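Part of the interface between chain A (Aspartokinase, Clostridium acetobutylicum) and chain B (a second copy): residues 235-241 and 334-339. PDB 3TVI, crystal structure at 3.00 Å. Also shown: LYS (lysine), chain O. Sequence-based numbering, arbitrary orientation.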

# COMPACT_ATOMS: atom_id res chain seq x y z
N LEU A 235 -8.77 1.63 20.23
CA LEU A 235 -10.20 1.33 20.03
C LEU A 235 -10.58 1.37 18.56
O LEU A 235 -11.20 0.43 18.05
CB LEU A 235 -11.07 2.33 20.79
CG LEU A 235 -12.60 2.18 20.63
CD1 LEU A 235 -13.07 0.82 21.13
CD2 LEU A 235 -13.32 3.30 21.36
N ARG A 236 -10.22 2.47 17.91
CA ARG A 236 -10.45 2.63 16.49
C ARG A 236 -9.82 1.45 15.76
O ARG A 236 -10.50 0.69 15.07
CB ARG A 236 -9.82 3.94 16.01
CG ARG A 236 -9.74 4.10 14.51
CD ARG A 236 -8.99 5.37 14.11
NE ARG A 236 -7.58 5.40 14.55
CZ ARG A 236 -6.59 4.71 14.00
NH1 ARG A 236 -6.80 3.89 12.98
NH2 ARG A 236 -5.36 4.82 14.49
N GLU A 237 -8.52 1.30 15.98
CA GLU A 237 -7.73 0.28 15.30
C GLU A 237 -8.23 -1.15 15.60
O GLU A 237 -7.91 -2.08 14.87
CB GLU A 237 -6.25 0.47 15.69
CG GLU A 237 -5.24 -0.12 14.74
CD GLU A 237 -5.17 0.60 13.41
OE1 GLU A 237 -5.62 0.02 12.41
OE2 GLU A 237 -4.68 1.75 13.37
N LEU A 238 -9.02 -1.30 16.67
CA LEU A 238 -9.66 -2.58 17.00
C LEU A 238 -11.15 -2.59 16.65
O LEU A 238 -11.92 -3.36 17.22
CB LEU A 238 -9.47 -2.91 18.49
CG LEU A 238 -8.40 -3.96 18.83
CD1 LEU A 238 -8.00 -3.90 20.29
CD2 LEU A 238 -8.86 -5.36 18.49
N SER A 239 -11.57 -1.77 15.69
CA SER A 239 -13.00 -1.65 15.35
C SER A 239 -13.67 -2.95 14.87
O SER A 239 -14.89 -3.01 14.81
CB SER A 239 -13.23 -0.56 14.31
OG SER A 239 -12.88 -1.01 13.02
N TYR A 240 -12.89 -3.97 14.52
CA TYR A 240 -13.46 -5.27 14.12
C TYR A 240 -14.30 -5.96 15.20
O TYR A 240 -14.93 -6.99 14.92
CB TYR A 240 -12.37 -6.26 13.67
CG TYR A 240 -11.77 -6.02 12.29
CD1 TYR A 240 -12.55 -5.58 11.22
CD2 TYR A 240 -10.42 -6.28 12.05
CE1 TYR A 240 -11.99 -5.38 9.97
CE2 TYR A 240 -9.86 -6.08 10.80
CZ TYR A 240 -10.65 -5.63 9.76
OH TYR A 240 -10.10 -5.43 8.52
N MSE A 241 -14.32 -5.43 16.43
CA MSE A 241 -15.03 -6.08 17.55
C MSE A 241 -16.54 -5.94 17.51
O MSE A 241 -17.10 -5.08 16.83
CB MSE A 241 -14.52 -5.51 18.86
CG MSE A 241 -13.08 -5.92 19.14
SE MSE A 241 -12.43 -5.00 20.76
CE MSE A 241 -11.66 -6.63 21.56
N SER B 334 -2.01 -0.25 4.84
CA SER B 334 -3.24 0.20 5.46
C SER B 334 -3.53 -0.60 6.71
O SER B 334 -2.94 -1.67 6.93
CB SER B 334 -4.41 0.09 4.48
OG SER B 334 -4.52 -1.22 3.98
N GLY B 335 -4.41 -0.06 7.53
CA GLY B 335 -4.79 -0.67 8.80
C GLY B 335 -6.27 -0.99 8.79
O GLY B 335 -6.81 -1.45 7.77
N VAL B 336 -6.92 -0.72 9.91
CA VAL B 336 -8.35 -0.97 10.05
C VAL B 336 -9.14 0.31 9.73
O VAL B 336 -9.99 0.31 8.83
CB VAL B 336 -8.68 -1.57 11.42
CG1 VAL B 336 -10.13 -2.01 11.49
CG2 VAL B 336 -7.76 -2.75 11.68
N ASP B 337 -8.85 1.41 10.43
CA ASP B 337 -9.40 2.71 10.03
C ASP B 337 -8.27 3.71 9.78
O ASP B 337 -8.41 4.90 10.02
CB ASP B 337 -10.40 3.24 11.07
CG ASP B 337 -11.82 2.65 10.89
OD1 ASP B 337 -12.12 2.08 9.82
OD2 ASP B 337 -12.65 2.78 11.84
N SER B 338 -7.15 3.20 9.27
CA SER B 338 -6.00 4.02 8.93
C SER B 338 -5.32 3.54 7.65
O SER B 338 -5.55 2.43 7.19
CB SER B 338 -4.99 4.03 10.07
OG SER B 338 -4.61 2.71 10.44
N VAL B 339 -4.48 4.41 7.11
CA VAL B 339 -3.67 4.10 5.94
C VAL B 339 -2.43 4.98 5.91
O VAL B 339 -2.43 6.10 6.42
CB VAL B 339 -4.46 4.31 4.63
CG1 VAL B 339 -4.73 5.80 4.40
CG2 VAL B 339 -3.70 3.72 3.45
N LYS O . -12.09 1.56 1.73
CA LYS O . -11.22 2.67 1.36
C LYS O . -11.34 2.97 -0.13
O LYS O . -11.96 2.21 -0.88
CB LYS O . -9.76 2.36 1.73
CG LYS O . -9.61 1.84 3.15
CD LYS O . -8.16 1.63 3.56
CE LYS O . -8.06 1.41 5.06
NZ LYS O . -8.78 0.18 5.52
OXT LYS O . -10.82 3.97 -0.60

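This is a small, mixed contact in which the carboxylate of Glu237(A), at the end of a helix, accepts hydrogen bonds from a loop of the second copy and the first residue of the strand that follows, while Val336(B) packs against the turn that follows the helix. The two stretches bury 374 Å² between them, both sides summed, and Val336(B) is the most heavily covered residue, with 101 Å² of its surface covered by the chain A stretch.

The backbones do not pair with each other. Their closest CA atoms, those of Glu237(A) and Val336(B), lie 5.4 Å apart, and both hydrogen bonds between the two stretches use the Glu237(A) side chain as acceptor. On the chain A side, Leu238(A) is the first residue to leave helical phi/psi, and a type I turn runs from Leu238(A) to Met241(A), with Met241(A) N bonded to Leu238(A) O at 3.3 Å. On the chain B side, Gly335(B) N donates to Ser338(B) O at 2.8 Å, which closes the loop around Val336(B) and Asp337(B).

Glu237(A) is the polar centre. Its CA-to-CB bond points sideways, but a t, p conformation for chi1 and chi2 brings the carboxylate to chain B. Val336(B) N donates to Glu237(A) OE1 at 2.9 Å with an N-H...O angle of 166°, a short and nearly linear bond to a charged acceptor. The second oxygen is used too: Ser338(B) OG donates to Glu237(A) OE2 at 3.1 Å. One carboxylate thus binds a backbone amide and a hydroxyl two residues apart. The absence of a side chain at Gly335(B) matters here, because an ideal CB would lie 2.7 Å from Glu237(A) OE1 and 2.5 Å from Ser338(B) OG, a clash with both.

Arg236(A) supports this arrangement from within its own chain. Its NH1 forms a salt bridge with Glu237(A) OE2 at 3.0 Å, although the hydrogen-bond geometry is weak, with an angle of 133°. OE2 therefore faces a positive charge as well as the serine hydroxyl. The arginine also packs against chain B: Arg236(A) CG lies 3.6 Å from Asp337(B) CB, and Arg236(A) NH1 approaches Ser338(B) CB at 3.4 Å.

The apolar part centres on Val336(B), whose CA-to-CB bond points toward chain A. Val336(B) CG1 sits 4.0 Å from the centroid of the Tyr240(A) ring and only 8° off the ring normal, so the methyl lies over the face in a CH-pi contact. Its other methyl also touches the ring, with Val336(B) CG2 4.0 Å from Tyr240(A) CE2. The CA-to-CB bond of Ser239(A) also points toward the chain B stretch, and Ser239(A) OG lies 3.3 Å from Val336(B) CG1, a van der Waals approach.

The same chain B loop borders the bound lysine. LYS NZ makes a weak hydrogen bond to Gly335(B) O at 3.4 Å, so Gly335(B) touches the ligand through its carbonyl while its neighbour's amide bonds to Glu237(A).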